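Beta-mannosidase (Trichoderma harzianum, PDB 4CVU) probably hydrolyses terminal beta-linked mannose residues from the non-reducing ends of mannosides, as a glycoside hydrolase of family 2. Local coordinates at residues Ser365-Gly370 against Val588-Asn593; Ala539-Leu544 against Tyr559-Gly564; Asn371-Glu376 against Ser533-Ser538. All coordinates share one frame; numbering follows the deposited sequence.

In the fold
The three contacts lie on the same side of the chain's centre, with centres about 12 to 13 Å apart, in and beside the (beta/alpha)8-type barrel expected of a family 2 catalytic domain. Contacts 3 and 2 come in series along the chain, and both are nested within the loop closed by contact 1. One continuous run, 365-376, supplies the first segments of contacts 1 and 3; another, 533-544, passes from barrel strand 534-535 in contact 3 to the glycan-bearing surface in contact 2. A hydrogen bond from N540 to S535 and a weak one from R590 to N371 link neighbouring contacts. Buried packing at the barrel thus continues outward, through loops, to a surface that carries N-linked sugar.

Contact 1: Ser365-Gly370 against Val588-Asn593; sequences SGITPG and VGRFAN
R590 bends at CG (chi2 -72°) and then runs extended through CD and NE (chi3 -173°), which carries its guanidinium group across to the carbonyls of T368 and P369 and the CG2 methyl of I367. The arrangement is an end-on, two-nitrogen grip on a single carbonyl. It ties the loop after helix 360-365 to the residues leading into strand 592-595, probably one of the barrel strands of the family 2 catalytic domain.

T368 O takes both bonds. NH2 of R590 lies 2.7 Å from T368 O, and NH1 of R590 lies 3.0 Å from the same T368 O. Both nitrogens come from one face of the carbonyl plane, NH2 rising 51° above it, and the N-H directions are well bent, as expected when two donors share one oxygen. P369 O sits at the guanidinium edge, 2.9 Å from R590 NH2. From an oblique direction, the CG2 methyl of I367 packs 3.6 Å from R590 NH1.

The group is buried and meets further backbone oxygens: NH2 also donates to I566 O, NH1 to E698 O, and NE weakly to N371 O. A leucine in place of R590 would probably leave the carbonyls of T368, I566 and E698 without these donors, and the loop joined to its neighbours by fewer bonds.

The absence of a side chain at G370 matters for the approach, because a CB on G370 would fall only 2.9 Å from R590 NH2. As it stands, G370 N passes the guanidinium edge 3.7 Å from R590 NH2.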
loop_
_atom_site.group_PDB
_atom_site.type_symbol
_atom_site.label_atom_id
_atom_site.label_comp_id
_atom_site.label_asym_id
_atom_site.label_seq_id
_atom_site.Cartn_x
_atom_site.Cartn_y
_atom_site.Cartn_z
ATOM N N SER A 365 55.078 -17.184 -21.794
ATOM C CA SER A 365 54.233 -16.339 -22.607
ATOM C C SER A 365 54.051 -14.933 -21.999
ATOM O O SER A 365 53.580 -14.019 -22.679
ATOM C CB SER A 365 52.876 -17.000 -22.883
ATOM O OG SER A 365 51.948 -16.805 -21.839
ATOM N N GLY A 366 54.454 -14.759 -20.740
ATOM C CA GLY A 366 54.398 -13.472 -20.077
ATOM C C GLY A 366 53.331 -13.352 -18.998
ATOM O O GLY A 366 53.085 -12.274 -18.495
ATOM N N ILE A 367 52.703 -14.459 -18.640
ATOM C CA ILE A 367 51.692 -14.473 -17.588
ATOM C C ILE A 367 52.341 -14.602 -16.214
ATOM O O ILE A 367 53.153 -15.486 -15.986
ATOM C CB ILE A 367 50.680 -15.623 -17.800
ATOM C CG1 ILE A 367 49.970 -15.436 -19.139
ATOM C CG2 ILE A 367 49.649 -15.646 -16.684
ATOM C CD1 ILE A 367 49.066 -16.582 -19.549
ATOM N N THR A 368 51.976 -13.716 -15.303
ATOM C CA THR A 368 52.363 -13.836 -13.901
ATOM C C THR A 368 52.098 -15.227 -13.296
ATOM O O THR A 368 50.990 -15.780 -13.440
ATOM C CB THR A 368 51.660 -12.802 -13.047
ATOM O OG1 THR A 368 51.762 -11.523 -13.680
ATOM C CG2 THR A 368 52.265 -12.739 -11.634
ATOM N N PRO A 369 53.107 -15.774 -12.594
ATOM C CA PRO A 369 53.043 -17.080 -11.921
ATOM C C PRO A 369 52.049 -17.056 -10.780
ATOM O O PRO A 369 51.638 -15.985 -10.331
ATOM C CB PRO A 369 54.462 -17.284 -11.348
ATOM C CG PRO A 369 55.311 -16.312 -12.042
ATOM C CD PRO A 369 54.433 -15.145 -12.400
ATOM N N GLY A 370 51.680 -18.247 -10.339
ATOM C CA GLY A 370 50.659 -18.435 -9.341
ATOM C C GLY A 370 49.741 -19.575 -9.729
ATOM O O GLY A 370 50.186 -20.656 -10.125
ATOM N N VAL A 588 43.876 -6.857 -8.321
ATOM C CA VAL A 588 44.502 -7.505 -9.482
ATOM C C VAL A 588 44.428 -9.034 -9.357
ATOM O O VAL A 588 45.202 -9.615 -8.630
ATOM C CB VAL A 588 45.973 -7.024 -9.668
ATOM C CG1 VAL A 588 46.639 -7.754 -10.809
ATOM C CG2 VAL A 588 46.006 -5.511 -9.990
ATOM N N GLY A 589 43.469 -9.677 -10.036
ATOM C CA GLY A 589 43.293 -11.128 -9.972
ATOM C C GLY A 589 43.055 -11.826 -11.301
ATOM O O GLY A 589 43.130 -11.206 -12.360
ATOM N N ARG A 590 42.762 -13.112 -11.251
ATOM C CA ARG A 590 42.573 -13.933 -12.450
ATOM C C ARG A 590 41.088 -13.940 -12.929
ATOM O O ARG A 590 40.761 -14.360 -14.056
ATOM C CB ARG A 590 42.966 -15.380 -12.135
ATOM C CG ARG A 590 44.358 -15.613 -11.551
ATOM C CD ARG A 590 45.495 -15.417 -12.552
ATOM N NE ARG A 590 46.749 -15.823 -11.911
ATOM C CZ ARG A 590 47.978 -15.556 -12.346
ATOM N NH1 ARG A 590 48.184 -14.865 -13.470
ATOM N NH2 ARG A 590 49.021 -15.991 -11.637
ATOM N N PHE A 591 40.199 -13.474 -12.069
ATOM C CA PHE A 591 38.740 -13.610 -12.322
ATOM C C PHE A 591 38.063 -12.872 -11.201
ATOM O O PHE A 591 38.479 -12.997 -10.045
ATOM C CB PHE A 591 38.361 -15.107 -12.250
ATOM C CG PHE A 591 36.959 -15.441 -12.748
ATOM C CD1 PHE A 591 35.846 -15.140 -11.997
ATOM C CD2 PHE A 591 36.783 -16.134 -13.951
ATOM C CE1 PHE A 591 34.571 -15.472 -12.451
ATOM C CE2 PHE A 591 35.514 -16.468 -14.409
ATOM C CZ PHE A 591 34.413 -16.138 -13.646
ATOM N N ALA A 592 36.991 -12.135 -11.505
ATOM C CA ALA A 592 36.316 -11.358 -10.496
ATOM C C ALA A 592 34.940 -11.982 -10.357
ATOM O O ALA A 592 34.136 -11.856 -11.260
ATOM C CB ALA A 592 36.208 -9.913 -10.953
ATOM N N ASN A 593 34.716 -12.722 -9.275
ATOM C CA ASN A 593 33.481 -13.483 -9.103
ATOM C C ASN A 593 32.393 -12.769 -8.318
ATOM O O ASN A 593 31.236 -13.233 -8.296
ATOM C CB ASN A 593 33.789 -14.854 -8.483
ATOM C CG ASN A 593 33.984 -14.809 -6.989
ATOM O OD1 ASN A 593 34.612 -13.917 -6.468
ATOM N ND2 ASN A 593 33.477 -15.826 -6.290
#

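Contact 2: Ala539-Leu544 against Tyr559-Gly564; sequences ANNGWL and YNTTSG. With NAG (2-acetamido-2-deoxy-beta-D-glucopyranose), chain D; NAG (2-acetamido-2-deoxy-beta-D-glucopyranose), chain F.
N541 meets Y559 where the loop after barrel strand 534-535 reaches the glycosylated surface, within an Asx turn that opens at N540. In that turn N540 OD1 accepts from the backbone N of G542 at 3.0 Å, with the donor in the carbonyl plane and on a lone pair. The other end of the N540 amide, ND2, bonds to S535 OG, so both ends of the group are held.

Next comes N541, whose CG lies anti to its carbonyl carbon (chi1 -70°), directing the amide at the second loop. N541 ND2 approaches the edge of the tyrosine ring, 3.9 Å from Y559 CD1, with amide and ring planes 90° apart. N541 ND2 finds its hydrogen-bond acceptor in Y558 O, and the tyrosine hydroxyl bonds to E491 O, so what joins the two side chains is packing. T561 CG2 lies 4.4 Å from N541 ND2.

G542 turns the chain with a positive phi, and W543 follows with its ring oblique to the acetyl methyl of the chain F sugar. L544 closes the segment at a corner of the chain: its O accepts from N2 of the chain F N-acetylglucosamine at 2.8 Å, a fairly straight bond (159°).

On the facing loop, N560 stands at the centre of an inverse gamma turn and begins the sequon N560-T561-T562. N560 ND2 is bonded covalently to C1 of the chain D N-acetylglucosamine. The sugar folds back over its own attachment loop, its acetyl O7 accepting from Y559 N at 3.0 Å.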
loop_
_atom_site.group_PDB
_atom_site.type_symbol
_atom_site.label_atom_id
_atom_site.label_comp_id
_atom_site.label_asym_id
_atom_site.label_seq_id
_atom_site.Cartn_x
_atom_site.Cartn_y
_atom_site.Cartn_z
ATOM N N ALA A 539 35.935 -19.019 -3.390
ATOM C CA ALA A 539 37.116 -18.206 -3.587
ATOM C C ALA A 539 38.287 -18.758 -2.816
ATOM O O ALA A 539 38.217 -18.903 -1.590
ATOM C CB ALA A 539 36.849 -16.754 -3.134
ATOM N N ASN A 540 39.369 -19.044 -3.520
ATOM C CA ASN A 540 40.564 -19.568 -2.900
ATOM C C ASN A 540 41.798 -19.385 -3.802
ATOM O O ASN A 540 41.701 -18.951 -4.934
ATOM C CB ASN A 540 40.380 -21.065 -2.460
ATOM C CG ASN A 540 40.040 -21.977 -3.607
ATOM O OD1 ASN A 540 40.895 -22.267 -4.430
ATOM N ND2 ASN A 540 38.748 -22.412 -3.699
ATOM N N ASN A 541 42.966 -19.709 -3.265
ATOM C CA ASN A 541 44.228 -19.537 -3.981
ATOM C C ASN A 541 44.653 -20.723 -4.849
ATOM O O ASN A 541 45.804 -20.783 -5.317
ATOM C CB ASN A 541 45.336 -19.198 -2.978
ATOM C CG ASN A 541 45.165 -17.816 -2.396
ATOM O OD1 ASN A 541 44.819 -16.885 -3.103
ATOM N ND2 ASN A 541 45.378 -17.682 -1.113
ATOM N N GLY A 542 43.714 -21.633 -5.100
ATOM C CA GLY A 542 43.966 -22.775 -5.950
ATOM C C GLY A 542 44.516 -23.970 -5.209
ATOM O O GLY A 542 44.703 -23.927 -3.973
ATOM N N TRP A 543 44.775 -25.032 -5.978
ATOM C CA TRP A 543 45.299 -26.292 -5.440
ATOM C C TRP A 543 46.761 -26.537 -5.826
ATOM O O TRP A 543 47.230 -26.121 -6.886
ATOM C CB TRP A 543 44.457 -27.477 -5.900
ATOM C CG TRP A 543 44.158 -27.577 -7.359
ATOM C CD1 TRP A 543 43.066 -27.052 -8.003
ATOM C CD2 TRP A 543 44.907 -28.281 -8.371
ATOM N NE1 TRP A 543 43.103 -27.373 -9.327
ATOM C CE2 TRP A 543 44.212 -28.133 -9.579
ATOM C CE3 TRP A 543 46.092 -29.024 -8.368
ATOM C CZ2 TRP A 543 44.673 -28.695 -10.778
ATOM C CZ3 TRP A 543 46.541 -29.583 -9.551
ATOM C CH2 TRP A 543 45.847 -29.411 -10.736
ATOM N N LEU A 544 47.474 -27.213 -4.940
ATOM C CA LEU A 544 48.831 -27.704 -5.208
ATOM C C LEU A 544 48.834 -29.106 -5.859
ATOM O O LEU A 544 49.686 -29.393 -6.693
ATOM C CB LEU A 544 49.623 -27.758 -3.902
ATOM C CG LEU A 544 49.632 -26.471 -3.060
ATOM C CD1 LEU A 544 50.156 -26.742 -1.663
ATOM C CD2 LEU A 544 50.485 -25.404 -3.728
ATOM N N TYR A 559 47.662 -20.321 2.088
ATOM C CA TYR A 559 48.478 -19.124 2.208
ATOM C C TYR A 559 49.974 -19.437 1.971
ATOM O O TYR A 559 50.837 -18.681 2.371
ATOM C CB TYR A 559 48.108 -18.345 3.509
ATOM C CG TYR A 559 46.596 -18.538 3.802
ATOM C CD1 TYR A 559 45.639 -18.413 2.759
ATOM C CD2 TYR A 559 46.139 -18.990 5.015
ATOM C CE1 TYR A 559 44.282 -18.679 2.952
ATOM C CE2 TYR A 559 44.780 -19.266 5.215
ATOM C CZ TYR A 559 43.846 -19.108 4.190
ATOM O OH TYR A 559 42.515 -19.375 4.422
ATOM N N ASN A 560 50.239 -20.551 1.301
ATOM C CA ASN A 560 51.591 -20.917 0.858
ATOM C C ASN A 560 51.884 -20.169 -0.419
ATOM O O ASN A 560 51.888 -20.760 -1.494
ATOM C CB ASN A 560 51.726 -22.415 0.582
ATOM C CG ASN A 560 51.598 -23.267 1.832
ATOM O OD1 ASN A 560 52.500 -23.306 2.662
ATOM N ND2 ASN A 560 50.464 -23.961 1.959
ATOM N N THR A 561 52.125 -18.869 -0.292
ATOM C CA THR A 561 52.233 -17.991 -1.451
ATOM C C THR A 561 53.616 -17.378 -1.585
ATOM O O THR A 561 54.438 -17.422 -0.654
ATOM C CB THR A 561 51.194 -16.873 -1.390
ATOM O OG1 THR A 561 51.374 -16.134 -0.193
ATOM C CG2 THR A 561 49.783 -17.447 -1.436
ATOM N N THR A 562 53.867 -16.820 -2.763
ATOM C CA THR A 562 55.120 -16.144 -3.040
ATOM C C THR A 562 54.803 -14.694 -3.390
ATOM O O THR A 562 53.795 -14.413 -4.076
ATOM C CB THR A 562 55.859 -16.810 -4.211
ATOM O OG1 THR A 562 56.091 -18.193 -3.913
ATOM C CG2 THR A 562 57.187 -16.116 -4.464
ATOM N N SER A 563 55.643 -13.773 -2.915
ATOM C CA SER A 563 55.497 -12.347 -3.265
ATOM C C SER A 563 55.580 -12.170 -4.784
ATOM O O SER A 563 56.369 -12.823 -5.458
ATOM C CB SER A 563 56.581 -11.520 -2.586
ATOM O OG SER A 563 57.856 -12.097 -2.860
ATOM N N GLY A 564 54.737 -11.307 -5.329
ATOM C CA GLY A 564 54.742 -11.076 -6.767
ATOM C C GLY A 564 53.838 -12.037 -7.545
ATOM O O GLY A 564 53.426 -11.721 -8.655
HETATM C C1 NAG D . 50.132 -24.875 3.051
HETATM C C2 NAG D . 49.466 -24.519 4.377
HETATM C C3 NAG D . 49.296 -25.724 5.299
HETATM C C4 NAG D . 48.643 -26.872 4.539
HETATM C C5 NAG D . 49.404 -27.143 3.247
HETATM C C6 NAG D . 48.721 -28.192 2.383
HETATM C C7 NAG D . 49.883 -22.182 4.961
HETATM C C8 NAG D . 50.819 -21.218 5.638
HETATM N N2 NAG D . 50.244 -23.471 5.004
HETATM O O3 NAG D . 48.513 -25.307 6.407
HETATM O O4 NAG D . 48.624 -28.066 5.290
HETATM O O5 NAG D . 49.430 -25.970 2.473
HETATM O O6 NAG D . 47.383 -27.850 2.170
HETATM O O7 NAG D . 48.841 -21.770 4.419
HETATM C C1 NAG F . 52.430 -26.253 -7.928
HETATM C C2 NAG F . 52.967 -27.696 -7.845
HETATM C C3 NAG F . 53.502 -28.021 -6.468
HETATM C C4 NAG F . 54.484 -26.965 -6.036
HETATM C C5 NAG F . 53.815 -25.591 -6.114
HETATM C C6 NAG F . 54.784 -24.461 -5.768
HETATM C C7 NAG F . 51.823 -29.133 -9.474
HETATM C C8 NAG F . 50.718 -30.122 -9.774
HETATM N N2 NAG F . 51.946 -28.665 -8.225
HETATM O O3 NAG F . 54.160 -29.256 -6.583
HETATM O O4 NAG F . 54.908 -27.234 -4.727
HETATM O O5 NAG F . 53.415 -25.391 -7.435
HETATM O O6 NAG F . 54.041 -23.272 -5.633
HETATM O O7 NAG F . 52.575 -28.778 -10.370
#

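Contact 3: Asn371-Glu376 against Ser533-Ser538; sequences NNWHFE and SYSPCS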
loop_
_atom_site.group_PDB
_atom_site.type_symbol
_atom_site.label_atom_id
_atom_site.label_comp_id
_atom_site.label_asym_id
_atom_site.label_seq_id
_atom_site.Cartn_x
_atom_site.Cartn_y
_atom_site.Cartn_z
ATOM N N ASN A 371 48.441 -19.322 -9.586
ATOM C CA ASN A 371 47.447 -20.316 -9.931
ATOM C C ASN A 371 46.365 -19.709 -10.819
ATOM O O ASN A 371 45.972 -18.580 -10.653
ATOM C CB ASN A 371 46.787 -20.847 -8.673
ATOM C CG ASN A 371 47.554 -21.956 -8.033
ATOM O OD1 ASN A 371 48.613 -21.737 -7.461
ATOM N ND2 ASN A 371 47.012 -23.182 -8.126
ATOM N N ASN A 372 45.862 -20.514 -11.705
ATOM C CA ASN A 372 44.866 -20.098 -12.615
ATOM C C ASN A 372 43.608 -19.939 -11.838
ATOM O O ASN A 372 43.522 -20.402 -10.704
ATOM C CB ASN A 372 44.636 -21.204 -13.623
ATOM C CG ASN A 372 45.701 -21.262 -14.662
ATOM O OD1 ASN A 372 45.664 -20.544 -15.638
ATOM N ND2 ASN A 372 46.631 -22.141 -14.469
ATOM N N TRP A 373 42.646 -19.280 -12.447
ATOM C CA TRP A 373 41.223 -19.363 -12.085
ATOM C C TRP A 373 40.462 -18.952 -13.330
ATOM O O TRP A 373 40.193 -17.806 -13.500
ATOM C CB TRP A 373 40.869 -18.464 -10.892
ATOM C CG TRP A 373 39.526 -18.681 -10.337
ATOM C CD1 TRP A 373 38.331 -18.412 -10.923
ATOM C CD2 TRP A 373 39.219 -19.262 -9.055
ATOM N NE1 TRP A 373 37.304 -18.770 -10.083
ATOM C CE2 TRP A 373 37.820 -19.308 -8.937
ATOM C CE3 TRP A 373 39.985 -19.753 -8.024
ATOM C CZ2 TRP A 373 37.186 -19.829 -7.840
ATOM C CZ3 TRP A 373 39.365 -20.296 -6.921
ATOM C CH2 TRP A 373 37.945 -20.317 -6.831
ATOM N N HIS A 374 40.157 -19.905 -14.192
ATOM C CA HIS A 374 39.414 -19.657 -15.404
ATOM C C HIS A 374 38.658 -20.882 -15.916
ATOM O O HIS A 374 38.822 -21.961 -15.436
ATOM C CB HIS A 374 40.278 -19.040 -16.512
ATOM C CG HIS A 374 41.251 -19.983 -17.135
ATOM N ND1 HIS A 374 42.542 -20.125 -16.684
ATOM C CD2 HIS A 374 41.123 -20.823 -18.182
ATOM C CE1 HIS A 374 43.162 -21.012 -17.422
ATOM N NE2 HIS A 374 42.325 -21.452 -18.337
ATOM N N PHE A 375 37.848 -20.654 -16.932
ATOM C CA PHE A 375 37.041 -21.676 -17.525
ATOM C C PHE A 375 37.477 -21.934 -18.977
ATOM O O PHE A 375 37.936 -21.016 -19.645
ATOM C CB PHE A 375 35.586 -21.245 -17.466
ATOM C CG PHE A 375 34.979 -21.307 -16.093
ATOM C CD1 PHE A 375 35.090 -20.245 -15.208
ATOM C CD2 PHE A 375 34.267 -22.435 -15.689
ATOM C CE1 PHE A 375 34.509 -20.324 -13.971
ATOM C CE2 PHE A 375 33.676 -22.502 -14.451
ATOM C CZ PHE A 375 33.813 -21.467 -13.589
ATOM N N GLU A 376 37.311 -23.159 -19.456
ATOM C CA GLU A 376 37.530 -23.532 -20.862
ATOM C C GLU A 376 36.349 -24.338 -21.410
ATOM O O GLU A 376 35.885 -25.267 -20.758
ATOM C CB GLU A 376 38.786 -24.368 -21.003
ATOM C CG GLU A 376 40.045 -23.650 -20.556
ATOM C CD GLU A 376 41.291 -24.488 -20.683
ATOM O OE1 GLU A 376 41.229 -25.608 -21.254
ATOM O OE2 GLU A 376 42.346 -24.033 -20.187
ATOM N N SER A 533 34.294 -30.119 -12.926
ATOM C CA SER A 533 35.391 -29.749 -12.013
ATOM C C SER A 533 34.881 -29.179 -10.678
ATOM O O SER A 533 33.709 -28.823 -10.543
ATOM C CB SER A 533 36.299 -28.709 -12.657
ATOM O OG SER A 533 36.797 -29.143 -13.883
ATOM N N TYR A 534 35.786 -29.054 -9.714
ATOM C CA TYR A 534 35.402 -28.794 -8.353
ATOM C C TYR A 534 36.350 -27.857 -7.693
ATOM O O TYR A 534 37.549 -27.803 -8.011
ATOM C CB TYR A 534 35.357 -30.096 -7.523
ATOM C CG TYR A 534 34.886 -29.923 -6.082
ATOM C CD1 TYR A 534 33.544 -29.704 -5.791
ATOM C CD2 TYR A 534 35.782 -30.004 -5.020
ATOM C CE1 TYR A 534 33.105 -29.536 -4.491
ATOM C CE2 TYR A 534 35.355 -29.859 -3.699
ATOM C CZ TYR A 534 34.011 -29.618 -3.440
ATOM O OH TYR A 534 33.565 -29.453 -2.152
ATOM N N SER A 535 35.800 -27.110 -6.749
ATOM C CA SER A 535 36.594 -26.343 -5.842
ATOM C C SER A 535 35.908 -26.428 -4.485
ATOM O O SER A 535 34.663 -26.386 -4.417
ATOM C CB SER A 535 36.685 -24.887 -6.330
ATOM O OG SER A 535 37.338 -24.074 -5.374
ATOM N N PRO A 536 36.702 -26.554 -3.416
ATOM C CA PRO A 536 36.101 -26.698 -2.104
ATOM C C PRO A 536 35.377 -25.425 -1.602
ATOM O O PRO A 536 34.575 -25.516 -0.682
ATOM C CB PRO A 536 37.276 -27.061 -1.206
ATOM C CG PRO A 536 38.487 -26.588 -1.928
ATOM C CD PRO A 536 38.173 -26.592 -3.378
ATOM N N CYS A 537 35.669 -24.256 -2.196
ATOM C CA CYS A 537 34.872 -23.044 -1.918
ATOM C C CYS A 537 34.973 -22.033 -3.035
ATOM O O CYS A 537 35.830 -22.136 -3.927
ATOM C CB CYS A 537 35.260 -22.398 -0.597
ATOM S SG CYS A 537 37.008 -21.951 -0.541
ATOM N N SER A 538 34.082 -21.054 -2.962
ATOM C CA SER A 538 33.849 -20.084 -4.033
ATOM C C SER A 538 35.033 -19.206 -4.349
ATOM O O SER A 538 35.092 -18.657 -5.439
ATOM C CB SER A 538 32.707 -19.164 -3.650
ATOM O OG SER A 538 33.064 -18.411 -2.498
#
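W373 and S535 mark the closest approach of the two backbones, which remain 10.4 Å apart between CA atoms, so a long side chain has to span the gap. W373 stands in a classic beta bulge, where it and H374 both face S354 on strand 351-354. Across from it, strand 534-535 belongs to the parallel strands of the catalytic barrel.

With CG anti to the backbone N (chi1 -170°), the indole of W373 extends toward the chain that leaves strand 534-535, and its six-membered ring does all the touching. W373 CZ2 lies 3.4 Å from S538 O, which approaches obliquely. C537 O comes to the edge, near the ring plane, 4.0 Å from W373 CH2. The hydrogens of this rim carry a slight positive charge, so the carbonyl oxygens probably suit it as neighbours. S535 points its CB toward W373, and its OG, a hydroxyl already engaged by N540, reaches 4.1 Å from W373 CH2. S538 turns its CB away, its hydroxyl bonding to E489 N.

Further side chains surround the indole. F353 meets it edge-to-face, the ring of F591 meets it with the planes at about 55°, and M485 of strand 481-485 adds a thioether neighbour. The tryptophan is thus buried where the bulged strand meets the chain leaving strand 534-535.

Farther along strand 374-376, H374 and E376 are paired on one side of the strand: H374 NE2 donates to E376 OE2 at 3.2 Å, meeting the anti lone pair of that oxygen.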